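Local coordinates for putative enoyl-CoA hydratase (Streptomyces coelicolor A3, PDB 3G64), which probably hydrates enoyl-CoA thioesters or carries out a related acyl-CoA reaction of the crotonase type, at residues A28-L41 against L65-D79. Numbering follows the deposited sequence. Where two conformers were deposited one is given.
Sequences ATVTLARPDKLNAL and LVLAGEGRGFCSGGD
Parallel strands 28-32 and 65-69 belong to a right-handed beta-alpha-beta crossover of the crotonase fold, connected through helix 43-58. Val30 N donates to Val66 O at 2.8 Å, and Ala68 N returns to Val30 O. Toward helix 43-58, Val30 CG2 meets Leu65 CD1 at 3.8 Å. Leu32 spreads its branches: CD2 reaches Leu67 CD1, and CD1 lies 3.9 Å from Cys75 CB. Beyond the strands, Asn39 is one of the links between the two loops. With CG anti to its carbonyl carbon (chi1 -54°), its ND2 donates to Glu70 O at 2.9 Å, in that carbonyl's plane, and to Phe74 O at 3.0 Å, from above the other carbonyl's plane. A leucine at Asn39 would probably leave both carbonyls without this shared donor and weaken the tie between the loops. Ser76 N donates to Leu38 O, Leu41 N to Gly77 O and Asp79 N to Leu41 O. Arg34 NH1 bonds Ala40 O at 2.9 Å and makes a salt bridge to Asp79 OD2 at 3.4 Å, its hydrogen bond weak; its NH2 pairs with Glu82. Asp79 OD1 caps the helix that follows. One buried amide thus helps hold the 70-74 loop against the 34-40 loop, while charge pairing ties the latter to the start of helix 80-87.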
loop_
_atom_site.group_PDB
_atom_site.type_symbol
_atom_site.label_atom_id
_atom_site.label_comp_id
_atom_site.label_asym_id
_atom_site.label_seq_id
_atom_site.Cartn_x
_atom_site.Cartn_y
_atom_site.Cartn_z
ATOM N N ALA A 28 11.459 -0.605 27.841
ATOM C CA ALA A 28 12.473 0.436 27.730
ATOM C C ALA A 28 11.819 1.752 27.343
ATOM O O ALA A 28 10.960 1.793 26.457
ATOM C CB ALA A 28 13.503 0.040 26.689
ATOM N N THR A 29 12.219 2.834 28.000
ATOM C CA THR A 29 11.832 4.165 27.554
ATOM C C THR A 29 13.071 4.926 27.124
ATOM O O THR A 29 14.028 5.061 27.886
ATOM C CB THR A 29 11.092 4.955 28.659
ATOM O OG1 THR A 29 9.992 4.170 29.133
ATOM C CG2 THR A 29 10.562 6.265 28.098
ATOM N N VAL A 30 13.070 5.384 25.876
ATOM C CA VAL A 30 14.191 6.140 25.339
ATOM C C VAL A 30 13.670 7.550 25.143
ATOM O O VAL A 30 12.788 7.801 24.310
ATOM C CB VAL A 30 14.704 5.551 23.993
ATOM C CG1 VAL A 30 15.886 6.376 23.436
ATOM C CG2 VAL A 30 15.121 4.073 24.166
ATOM N N THR A 31 14.167 8.478 25.946
ATOM C CA THR A 31 13.767 9.852 25.770
ATOM C C THR A 31 14.887 10.633 25.106
ATOM O O THR A 31 16.010 10.690 25.627
ATOM C CB THR A 31 13.416 10.491 27.111
ATOM O OG1 THR A 31 12.500 9.635 27.821
ATOM C CG2 THR A 31 12.805 11.856 26.870
ATOM N N LEU A 32 14.583 11.225 23.951
ATOM C CA LEU A 32 15.554 12.066 23.254
ATOM C C LEU A 32 16.050 13.197 24.153
ATOM O O LEU A 32 15.294 13.772 24.937
ATOM C CB LEU A 32 14.950 12.633 21.987
ATOM C CG LEU A 32 14.490 11.536 21.032
ATOM C CD1 LEU A 32 13.783 12.161 19.858
ATOM C CD2 LEU A 32 15.712 10.676 20.568
ATOM N N ALA A 33 17.335 13.499 24.028
ATOM C CA ALA A 33 17.952 14.588 24.769
ATOM C C ALA A 33 17.765 15.964 24.076
ATOM O O ALA A 33 17.575 16.046 22.843
ATOM C CB ALA A 33 19.441 14.279 24.979
ATOM N N ARG A 34 17.812 17.025 24.885
ATOM C CA ARG A 34 17.860 18.426 24.410
ATOM C C ARG A 34 16.535 19.091 24.118
ATOM O O ARG A 34 16.312 19.558 23.008
ATOM C CB ARG A 34 18.762 18.576 23.181
ATOM C CG ARG A 34 20.160 18.045 23.390
ATOM C CD ARG A 34 20.804 17.699 22.059
ATOM N NE ARG A 34 21.923 18.570 21.737
ATOM C CZ ARG A 34 22.101 19.184 20.564
ATOM N NH1 ARG A 34 21.228 19.035 19.557
ATOM N NH2 ARG A 34 23.181 19.942 20.400
ATOM N N PRO A 35 15.663 19.165 25.123
ATOM C CA PRO A 35 14.329 19.748 24.967
ATOM C C PRO A 35 14.411 21.202 24.545
ATOM O O PRO A 35 13.519 21.667 23.842
ATOM C CB PRO A 35 13.715 19.672 26.369
ATOM C CG PRO A 35 14.765 19.113 27.273
ATOM C CD PRO A 35 15.925 18.633 26.469
ATOM N N ASP A 36 15.458 21.904 24.974
ATOM C CA ASP A 36 15.624 23.317 24.620
ATOM C C ASP A 36 15.866 23.515 23.125
ATOM O O ASP A 36 15.754 24.621 22.615
ATOM C CB ASP A 36 16.776 23.963 25.416
ATOM C CG ASP A 36 16.554 23.918 26.934
ATOM O OD1 ASP A 36 15.403 23.696 27.390
ATOM O OD2 ASP A 36 17.548 24.115 27.681
ATOM N N LYS A 37 16.230 22.441 22.434
ATOM C CA LYS A 37 16.442 22.494 20.987
ATOM C C LYS A 37 15.408 21.624 20.270
ATOM O O LYS A 37 15.627 21.210 19.124
ATOM C CB LYS A 37 17.816 21.921 20.629
ATOM C CG LYS A 37 18.983 22.633 21.228
ATOM C CD LYS A 37 20.265 22.210 20.515
ATOM C CE LYS A 37 21.297 23.346 20.538
ATOM N NZ LYS A 37 20.947 24.534 19.691
ATOM N N LEU A 38 14.293 21.343 20.941
ATOM C CA LEU A 38 13.271 20.483 20.360
ATOM C C LEU A 38 13.893 19.130 20.001
ATOM O O LEU A 38 13.591 18.543 18.967
ATOM C CB LEU A 38 12.656 21.161 19.133
ATOM C CG LEU A 38 11.745 22.328 19.552
ATOM C CD1 LEU A 38 11.455 23.256 18.386
ATOM C CD2 LEU A 38 10.456 21.825 20.180
ATOM N N ASN A 39 14.806 18.678 20.856
ATOM C CA ASN A 39 15.413 17.372 20.725
ATOM C C ASN A 39 16.120 17.108 19.400
ATOM O O ASN A 39 16.247 15.953 18.971
ATOM C CB ASN A 39 14.339 16.341 21.010
ATOM C CG ASN A 39 13.678 16.598 22.357
ATOM O OD1 ASN A 39 14.383 16.839 23.345
ATOM N ND2 ASN A 39 12.339 16.563 22.405
ATOM N N ALA A 40 16.591 18.175 18.761
ATOM C CA ALA A 40 17.356 18.031 17.524
ATOM C C ALA A 40 18.502 17.030 17.699
ATOM O O ALA A 40 19.280 17.086 18.665
ATOM C CB ALA A 40 17.897 19.393 17.039
ATOM N N LEU A 41 18.615 16.136 16.731
ATOM C CA LEU A 41 19.571 15.048 16.777
ATOM C C LEU A 41 20.986 15.453 16.359
ATOM O O LEU A 41 21.187 16.227 15.423
ATOM C CB LEU A 41 19.080 13.919 15.869
ATOM C CG LEU A 41 17.723 13.323 16.217
ATOM C CD1 LEU A 41 17.243 12.381 15.093
ATOM C CD2 LEU A 41 17.851 12.595 17.532
ATOM N N LEU A 65 9.346 -0.954 23.602
ATOM C CA LEU A 65 10.142 0.254 23.723
ATOM C C LEU A 65 9.317 1.474 23.334
ATOM O O LEU A 65 8.637 1.500 22.288
ATOM C CB LEU A 65 11.433 0.129 22.881
ATOM C CG LEU A 65 12.402 1.326 22.929
ATOM C CD1 LEU A 65 13.830 0.872 22.641
ATOM C CD2 LEU A 65 11.984 2.412 21.960
ATOM N N VAL A 66 9.367 2.477 24.197
ATOM C CA VAL A 66 8.748 3.772 23.944
ATOM C C VAL A 66 9.828 4.764 23.563
ATOM O O VAL A 66 10.864 4.882 24.242
ATOM C CB VAL A 66 8.006 4.303 25.183
ATOM C CG1 VAL A 66 7.439 5.706 24.916
ATOM C CG2 VAL A 66 6.895 3.332 25.609
ATOM N N LEU A 67 9.602 5.463 22.458
ATOM C CA LEU A 67 10.493 6.528 22.030
ATOM C C LEU A 67 9.774 7.862 22.308
ATOM O O LEU A 67 8.685 8.106 21.817
ATOM C CB LEU A 67 10.816 6.359 20.533
ATOM C CG LEU A 67 11.739 7.362 19.806
ATOM C CD1 LEU A 67 13.066 7.519 20.528
ATOM C CD2 LEU A 67 11.994 6.947 18.318
ATOM N N ALA A 68 10.389 8.716 23.105
ATOM C CA ALA A 68 9.741 9.951 23.549
ATOM C C ALA A 68 10.671 11.158 23.432
ATOM O O ALA A 68 11.879 10.998 23.259
ATOM C CB ALA A 68 9.259 9.796 24.961
ATOM N N GLY A 69 10.090 12.354 23.526
ATOM C CA GLY A 69 10.830 13.610 23.542
ATOM C C GLY A 69 10.235 14.570 24.578
ATOM O O GLY A 69 9.017 14.696 24.674
ATOM N N GLU A 70 11.073 15.240 25.361
ATOM C CA GLU A 70 10.547 16.232 26.316
ATOM C C GLU A 70 10.552 17.641 25.737
ATOM O O GLU A 70 11.178 17.890 24.698
ATOM C CB GLU A 70 11.292 16.177 27.646
ATOM C CG GLU A 70 10.804 15.041 28.520
ATOM C CD GLU A 70 11.696 14.770 29.721
ATOM O OE1 GLU A 70 12.728 15.464 29.881
ATOM O OE2 GLU A 70 11.354 13.848 30.498
ATOM N N GLY A 71 9.843 18.557 26.398
ATOM C CA GLY A 71 9.772 19.934 25.949
ATOM C C GLY A 71 8.569 20.213 25.072
ATOM O O GLY A 71 7.544 19.567 25.194
ATOM N N ARG A 72 8.712 21.178 24.174
ATOM C CA ARG A 72 7.606 21.648 23.341
ATOM C C ARG A 72 7.244 20.710 22.174
ATOM O O ARG A 72 6.236 20.917 21.499
ATOM C CB ARG A 72 7.931 23.037 22.763
ATOM C CG ARG A 72 8.227 24.120 23.820
ATOM C CD ARG A 72 8.699 25.441 23.175
ATOM N NE ARG A 72 9.927 25.297 22.387
ATOM C CZ ARG A 72 11.159 25.510 22.851
ATOM N NH1 ARG A 72 11.356 25.885 24.110
ATOM N NH2 ARG A 72 12.205 25.348 22.054
ATOM N N GLY A 73 8.075 19.711 21.904
ATOM C CA GLY A 73 7.763 18.788 20.830
ATOM C C GLY A 73 8.606 17.524 20.800
ATOM O O GLY A 73 9.584 17.360 21.531
ATOM N N PHE A 74 8.214 16.618 19.918
ATOM C CA PHE A 74 8.847 15.319 19.859
ATOM C C PHE A 74 10.293 15.417 19.353
ATOM O O PHE A 74 11.227 15.080 20.083
ATOM C CB PHE A 74 8.019 14.372 18.991
ATOM C CG PHE A 74 8.649 13.025 18.807
ATOM C CD1 PHE A 74 8.689 12.117 19.856
ATOM C CD2 PHE A 74 9.192 12.660 17.580
ATOM C CE1 PHE A 74 9.248 10.853 19.678
ATOM C CE2 PHE A 74 9.762 11.402 17.393
ATOM C CZ PHE A 74 9.791 10.501 18.438
ATOM N N CYS A 75 10.476 15.886 18.117
ATOM C CA CYS A 75 11.827 15.957 17.531
ATOM C C CYS A 75 11.771 16.775 16.249
ATOM O O CYS A 75 11.004 16.445 15.337
ATOM C CB CYS A 75 12.333 14.541 17.184
ATOM S SG CYS A 75 14.077 14.517 16.525
ATOM N N SER A 76 12.575 17.826 16.172
ATOM C CA SER A 76 12.635 18.682 14.986
ATOM C C SER A 76 13.558 18.155 13.881
ATOM O O SER A 76 13.688 18.778 12.836
ATOM C CB SER A 76 13.109 20.080 15.390
ATOM O OG SER A 76 14.430 19.989 15.931
ATOM N N GLY A 77 14.197 17.018 14.112
ATOM C CA GLY A 77 15.094 16.457 13.117
ATOM C C GLY A 77 16.553 16.696 13.409
ATOM O O GLY A 77 16.943 16.976 14.551
ATOM N N GLY A 78 17.377 16.600 12.369
ATOM C CA GLY A 78 18.812 16.783 12.532
ATOM C C GLY A 78 19.165 18.235 12.855
ATOM O O GLY A 78 18.586 19.174 12.303
ATOM N N ASP A 79 20.132 18.429 13.739
ATOM C CA ASP A 79 20.536 19.785 14.124
ATOM C C ASP A 79 21.116 20.557 12.932
ATOM O O ASP A 79 22.016 20.054 12.230
ATOM C CB ASP A 79 21.583 19.695 15.229
ATOM C CG ASP A 79 21.863 21.045 15.876
ATOM O OD1 ASP A 79 22.605 21.886 15.293
ATOM O OD2 ASP A 79 21.340 21.247 16.987
HETATM O O HOH W 1 13.645 15.570 25.550
HETATM O O HOH W 2 11.244 22.686 24.490
HETATM O O HOH W 3 14.451 26.586 23.960
#